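Local coordinates for DUF7790 domain-containing protein (Leptospira interrogans serogroup Icterohaemorrhagiae serovar copenhageni, PDB 6ULO) that is of unknown function but belongs to a family grouped with the NADP-binding Rossmann folds, and probably carries a transmembrane helix in its full-length form, at residues Arg253-Arg258 / Arg298-Met303; His277-Lys282 / Thr316-Glu321. All blocks are in the same frame, centred on the assembly; numbering follows the deposited sequence.

Contact 1: Arg253-Arg258 / Arg298-Met303; sequences RTISVR and RSLQVM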
loop_
_atom_site.group_PDB
_atom_site.type_symbol
_atom_site.label_atom_id
_atom_site.label_comp_id
_atom_site.label_asym_id
_atom_site.label_seq_id
_atom_site.Cartn_x
_atom_site.Cartn_y
_atom_site.Cartn_z
ATOM N N ARG A 253 5.308 -4.180 -7.475
ATOM C CA ARG A 253 5.833 -5.248 -6.630
ATOM C C ARG A 253 7.342 -5.063 -6.507
ATOM O O ARG A 253 7.970 -4.284 -7.241
ATOM C CB ARG A 253 5.539 -6.651 -7.217
ATOM C CG ARG A 253 6.250 -6.911 -8.537
ATOM C CD ARG A 253 6.172 -8.345 -8.988
ATOM N NE ARG A 253 4.809 -8.793 -9.273
ATOM C CZ ARG A 253 4.199 -8.709 -10.452
ATOM N NH1 ARG A 253 4.790 -8.133 -11.489
ATOM N NH2 ARG A 253 2.960 -9.208 -10.598
ATOM N N THR A 254 7.911 -5.823 -5.585
ATOM C CA THR A 254 9.358 -5.972 -5.505
ATOM C C THR A 254 9.695 -7.456 -5.463
ATOM O O THR A 254 8.854 -8.308 -5.136
ATOM C CB THR A 254 9.901 -5.313 -4.229
ATOM O OG1 THR A 254 9.166 -5.778 -3.086
ATOM C CG2 THR A 254 9.796 -3.823 -4.327
ATOM N N ILE A 255 10.947 -7.762 -5.824
ATOM C CA ILE A 255 11.504 -9.100 -5.670
ATOM C C ILE A 255 12.891 -8.997 -5.052
ATOM O O ILE A 255 13.503 -7.930 -4.984
ATOM C CB ILE A 255 11.562 -9.924 -6.975
ATOM C CG1 ILE A 255 12.465 -9.245 -8.015
ATOM C CG2 ILE A 255 10.117 -10.304 -7.452
ATOM C CD1 ILE A 255 12.904 -10.232 -9.127
ATOM N N SER A 256 13.385 -10.155 -4.608
ATOM C CA SER A 256 14.678 -10.179 -3.932
ATOM C C SER A 256 15.511 -11.394 -4.304
ATOM O O SER A 256 16.475 -11.693 -3.599
ATOM C CB SER A 256 14.466 -10.097 -2.408
ATOM O OG SER A 256 13.714 -11.203 -1.924
ATOM N N VAL A 257 15.154 -12.094 -5.370
ATOM C CA VAL A 257 15.853 -13.288 -5.818
ATOM C C VAL A 257 16.354 -13.033 -7.233
ATOM O O VAL A 257 15.942 -12.096 -7.913
ATOM C CB VAL A 257 14.946 -14.541 -5.778
ATOM C CG1 VAL A 257 14.441 -14.785 -4.382
ATOM C CG2 VAL A 257 13.787 -14.367 -6.719
ATOM N N ARG A 258 17.260 -13.908 -7.679
ATOM C CA ARG A 258 17.870 -13.823 -9.009
ATOM C C ARG A 258 18.401 -12.424 -9.289
ATOM O O ARG A 258 18.100 -11.809 -10.309
ATOM C CB ARG A 258 16.926 -14.305 -10.117
ATOM C CG ARG A 258 16.615 -15.806 -10.085
ATOM C CD ARG A 258 17.881 -16.661 -10.262
ATOM N NE ARG A 258 18.653 -16.365 -11.473
ATOM C CZ ARG A 258 18.419 -16.913 -12.663
ATOM N NH1 ARG A 258 17.386 -17.726 -12.828
ATOM N NH2 ARG A 258 19.192 -16.623 -13.699
ATOM N N ARG A 298 4.749 -18.003 -10.639
ATOM C CA ARG A 298 5.098 -17.097 -9.554
ATOM C C ARG A 298 5.570 -15.790 -10.173
ATOM O O ARG A 298 5.922 -15.749 -11.354
ATOM C CB ARG A 298 6.277 -17.662 -8.736
ATOM C CG ARG A 298 5.910 -18.807 -7.816
ATOM C CD ARG A 298 7.149 -19.559 -7.318
ATOM N NE ARG A 298 6.799 -20.672 -6.443
ATOM C CZ ARG A 298 6.623 -20.591 -5.127
ATOM N NH1 ARG A 298 6.774 -19.435 -4.490
ATOM N NH2 ARG A 298 6.311 -21.679 -4.436
ATOM N N SER A 299 5.606 -14.718 -9.363
ATOM C CA SER A 299 6.035 -13.420 -9.896
ATOM C C SER A 299 7.423 -13.494 -10.549
ATOM O O SER A 299 7.668 -12.810 -11.546
ATOM C CB SER A 299 5.993 -12.326 -8.819
ATOM O OG SER A 299 6.869 -12.613 -7.756
ATOM N N LEU A 300 8.347 -14.299 -10.002
ATOM C CA LEU A 300 9.680 -14.372 -10.594
ATOM C C LEU A 300 9.593 -14.834 -12.046
ATOM O O LEU A 300 10.203 -14.240 -12.946
ATOM C CB LEU A 300 10.562 -15.316 -9.776
ATOM C CG LEU A 300 11.934 -15.655 -10.400
ATOM C CD1 LEU A 300 12.820 -14.397 -10.565
ATOM C CD2 LEU A 300 12.623 -16.732 -9.559
ATOM N N GLN A 301 8.818 -15.884 -12.291
ATOM C CA GLN A 301 8.681 -16.395 -13.648
ATOM C C GLN A 301 8.000 -15.383 -14.567
ATOM O O GLN A 301 8.377 -15.234 -15.731
ATOM C CB GLN A 301 7.922 -17.721 -13.624
ATOM C CG GLN A 301 7.696 -18.289 -15.023
ATOM C CD GLN A 301 6.976 -19.624 -15.021
ATOM O OE1 GLN A 301 6.620 -20.162 -13.971
ATOM N NE2 GLN A 301 6.748 -20.163 -16.210
ATOM N N VAL A 302 6.985 -14.674 -14.063
ATOM C CA VAL A 302 6.376 -13.581 -14.825
ATOM C C VAL A 302 7.438 -12.582 -15.280
ATOM O O VAL A 302 7.444 -12.119 -16.431
ATOM C CB VAL A 302 5.279 -12.913 -13.971
ATOM C CG1 VAL A 302 4.744 -11.638 -14.639
ATOM C CG2 VAL A 302 4.141 -13.906 -13.705
ATOM N N MET A 303 8.342 -12.227 -14.372
ATOM C CA MET A 303 9.386 -11.252 -14.698
ATOM C C MET A 303 10.466 -11.843 -15.617
ATOM O O MET A 303 10.927 -11.155 -16.525
ATOM C CB MET A 303 10.000 -10.712 -13.410
ATOM C CG MET A 303 9.003 -9.869 -12.628
ATOM S SD MET A 303 9.636 -9.313 -11.036
ATOM C CE MET A 303 11.063 -8.353 -11.582
HETATM O O HOH W 1 7.141 -10.381 -6.085
#
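I255 and M303 meet tip to tip, and the methionine bends to the outline of the isoleucine. Its thioether sulfur SD lies 3.7 Å from I255 CG2, while CE comes to 3.6 Å from I255 CD1. A chi3 of 60° sets CE at the ethyl arm of I255; an unbranched, flexible methionine suits a hollow whose wall is a branched side chain. Beside this pair the helix raises a second bump. The fork of L300 straddles one methyl of V257, with L300 CD2 at 3.9 Å and L300 CD1 at 4.0 Å from V257 CG2. The R258 side chain crosses the leucine at about a right angle, its CG 4.1 Å from L300 CD1, and its guanidinium pairs with D260.

The parts joined are the end of strand 249-255, in the mixed sheet of a domain that is probably Rossmann-like, as its family grouping suggests, and the start of helix 299-306, whose first turn, 299-303, runs at 94° to 253-255. The short S299 sets its CB against R253, with R253 NE at 3.8 Å. R253 and M303 slide past each other in opposite directions, the arginine going on to a salt bridge with E227 and a cation-pi contact with F286. A water takes up a place between strand and helix, 2.8 Å from S299 OG, and donates to T254 O.

Contact 2: His277-Lys282 / Thr316-Glu321; sequences HYCVQK and TVVDKE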
loop_
_atom_site.group_PDB
_atom_site.type_symbol
_atom_site.label_atom_id
_atom_site.label_comp_id
_atom_site.label_asym_id
_atom_site.label_seq_id
_atom_site.Cartn_x
_atom_site.Cartn_y
_atom_site.Cartn_z
ATOM N N HIS A 277 14.665 -5.435 -6.049
ATOM C CA HIS A 277 14.434 -4.988 -7.413
ATOM C C HIS A 277 12.949 -4.659 -7.540
ATOM O O HIS A 277 12.104 -5.362 -6.969
ATOM C CB HIS A 277 14.840 -6.117 -8.376
ATOM C CG HIS A 277 14.779 -5.741 -9.821
ATOM N ND1 HIS A 277 15.898 -5.330 -10.524
ATOM C CD2 HIS A 277 13.763 -5.776 -10.715
ATOM C CE1 HIS A 277 15.555 -5.097 -11.782
ATOM N NE2 HIS A 277 14.266 -5.369 -11.927
ATOM N N TYR A 278 12.631 -3.572 -8.245
ATOM C CA TYR A 278 11.267 -3.054 -8.329
ATOM C C TYR A 278 10.660 -3.486 -9.654
ATOM O O TYR A 278 11.376 -3.663 -10.650
ATOM C CB TYR A 278 11.301 -1.508 -8.196
ATOM C CG TYR A 278 11.775 -1.127 -6.821
ATOM C CD1 TYR A 278 10.870 -0.755 -5.826
ATOM C CD2 TYR A 278 13.138 -1.185 -6.480
ATOM C CE1 TYR A 278 11.314 -0.474 -4.542
ATOM C CE2 TYR A 278 13.584 -0.919 -5.199
ATOM C CZ TYR A 278 12.661 -0.554 -4.237
ATOM O OH TYR A 278 13.084 -0.304 -2.960
ATOM N N CYS A 279 9.341 -3.601 -9.703
ATOM C CA CYS A 279 8.697 -4.059 -10.922
ATOM C C CYS A 279 7.301 -3.451 -11.031
ATOM O O CYS A 279 6.522 -3.457 -10.063
ATOM C CB CYS A 279 8.625 -5.583 -10.910
ATOM S SG CYS A 279 7.826 -6.329 -12.341
ATOM N N VAL A 280 6.982 -2.934 -12.215
ATOM C CA VAL A 280 5.615 -2.523 -12.539
ATOM C C VAL A 280 5.113 -3.357 -13.720
ATOM O O VAL A 280 5.897 -3.900 -14.507
ATOM C CB VAL A 280 5.488 -1.010 -12.819
ATOM C CG1 VAL A 280 5.907 -0.257 -11.604
ATOM C CG2 VAL A 280 6.321 -0.614 -14.023
ATOM N N GLN A 281 3.792 -3.436 -13.846
ATOM C CA GLN A 281 3.168 -4.289 -14.851
ATOM C C GLN A 281 1.730 -3.832 -14.973
ATOM O O GLN A 281 1.043 -3.703 -13.958
ATOM C CB GLN A 281 3.195 -5.748 -14.380
ATOM C CG GLN A 281 2.447 -6.728 -15.260
ATOM C CD GLN A 281 2.590 -8.168 -14.794
ATOM O OE1 GLN A 281 2.948 -8.432 -13.629
ATOM N NE2 GLN A 281 2.320 -9.110 -15.702
ATOM N N LYS A 282 1.245 -3.611 -16.181
ATOM C CA LYS A 282 -0.175 -3.255 -16.280
ATOM C C LYS A 282 -1.039 -4.353 -15.671
ATOM O O LYS A 282 -0.778 -5.544 -15.869
ATOM C CB LYS A 282 -0.571 -3.005 -17.743
ATOM C CG LYS A 282 -0.130 -1.629 -18.272
ATOM C CD LYS A 282 -0.586 -1.381 -19.693
ATOM C CE LYS A 282 -0.340 0.064 -20.109
ATOM N NZ LYS A 282 -0.727 0.320 -21.515
ATOM N N THR A 316 12.061 -3.160 -13.389
ATOM C CA THR A 316 11.564 -3.895 -14.548
ATOM C C THR A 316 10.136 -3.455 -14.856
ATOM O O THR A 316 9.354 -3.158 -13.942
ATOM C CB THR A 316 11.609 -5.401 -14.221
ATOM O OG1 THR A 316 12.969 -5.849 -14.230
ATOM C CG2 THR A 316 10.834 -6.246 -15.187
ATOM N N VAL A 317 9.814 -3.387 -16.149
ATOM C CA VAL A 317 8.435 -3.295 -16.621
ATOM C C VAL A 317 8.097 -4.635 -17.240
ATOM O O VAL A 317 8.777 -5.072 -18.171
ATOM C CB VAL A 317 8.272 -2.186 -17.670
ATOM C CG1 VAL A 317 6.845 -2.144 -18.196
ATOM C CG2 VAL A 317 8.753 -0.835 -17.133
ATOM N N VAL A 318 7.042 -5.287 -16.762
ATOM C CA VAL A 318 6.555 -6.491 -17.432
ATOM C C VAL A 318 5.586 -6.027 -18.510
ATOM O O VAL A 318 4.409 -5.733 -18.225
ATOM C CB VAL A 318 5.912 -7.504 -16.482
ATOM C CG1 VAL A 318 5.321 -8.666 -17.273
ATOM C CG2 VAL A 318 6.933 -8.022 -15.473
ATOM N N ASP A 319 6.091 -5.931 -19.740
ATOM C CA ASP A 319 5.325 -5.439 -20.863
ATOM C C ASP A 319 5.096 -6.511 -21.920
ATOM O O ASP A 319 4.492 -6.217 -22.954
ATOM C CB ASP A 319 5.999 -4.195 -21.472
ATOM C CG ASP A 319 7.484 -4.391 -21.753
ATOM O OD1 ASP A 319 8.005 -5.518 -21.600
ATOM O OD2 ASP A 319 8.145 -3.388 -22.107
ATOM N N LYS A 320 5.545 -7.743 -21.680
ATOM C CA LYS A 320 5.389 -8.861 -22.599
ATOM C C LYS A 320 4.368 -9.824 -22.026
ATOM O O LYS A 320 4.044 -9.788 -20.843
ATOM C CB LYS A 320 6.731 -9.574 -22.793
ATOM C CG LYS A 320 7.777 -8.717 -23.503
ATOM C CD LYS A 320 9.165 -9.385 -23.601
ATOM C CE LYS A 320 9.923 -9.387 -22.274
ATOM N NZ LYS A 320 11.305 -9.930 -22.405
ATOM N N GLU A 321 3.869 -10.694 -22.877
ATOM C CA GLU A 321 2.745 -11.524 -22.504
ATOM C C GLU A 321 3.109 -12.990 -22.478
ATOM O O GLU A 321 4.074 -13.427 -23.124
ATOM C CB GLU A 321 1.586 -11.295 -23.472
ATOM C CG GLU A 321 1.103 -9.895 -23.390
ATOM C CD GLU A 321 0.042 -9.562 -24.403
ATOM O OE1 GLU A 321 -0.288 -10.410 -25.259
ATOM O OE2 GLU A 321 -0.466 -8.429 -24.326
HETATM O O HOH W 2 2.664 -3.814 -18.688
#
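H277 and T316 join by their polar ends: H277 NE2 lies 2.7 Å from T316 OG1, a hydrogen bond of 157° made at the edge of the imidazole, close to its plane. CG of the histidine is anti to the backbone N (chi1 -174°), a chi2 of 97° sets the turn of the ring, and the two side chains cross at about a right angle. Threonine suits the spot because it offers a hydroxyl to the histidine while its methyl CG2 stays with C279 SG.

Next to this bond the backbones pair as parallel strands. T316 donates to Y278 O and accepts from V280 N, then V318 N binds V280 O at 2.9 Å. C279, Q281, T316 and V318 point to one face of the sheet. There V318 CG2 touches C279 SG at 3.7 Å, and its other methyl, CG1, lies 3.4 Å from Q281 NE2, the glutamine chain running beside the valine in the same direction. On the other face V280 CG2 meets V317 CG2 at 4.0 Å, beta-branched residues being well suited to extended strands. Where the pairing ends, a water accepts from K282 N and donates to V318 O at 2.6 Å, bridging main chains that no longer meet directly.

These parallel neighbours belong to a mixed sheet, the chain passing between them through helices 283-291 and 299-306 and strand 307-310. Helix 299-306 covers the face of C279 and T316 through M303, and N285 of helix 283-291 takes the amide nitrogen of Q281. F262 packs edge-to-face on H277, and P263 O bonds to H277 ND1. Both ring nitrogens are thus engaged, which fixes the rotation of the buried imidazole; because a carbonyl can only accept, ND1 probably carries a hydrogen.

Overall arrangement
Contacts 1 and 2 have their centres about 10 Å apart and share a sheet, in which strand 249-255 runs antiparallel beside strand 277-282. I255 N bonds to H277 O at 2.9 Å, and R253 NH1 reaches Q281 OE1 at 2.8 Å, joining the arginine of contact 1 to the glutamine of contact 2 by a probable hydrogen bond. Along the chain the segments alternate: helix 299-306 comes after 277-282 and before 316-321, and lies over all three strands. M303 of that helix is common to both contacts, and V302 adds Q281 and V318. Both centres lie about 18 Å from that of the chain, toward the same side.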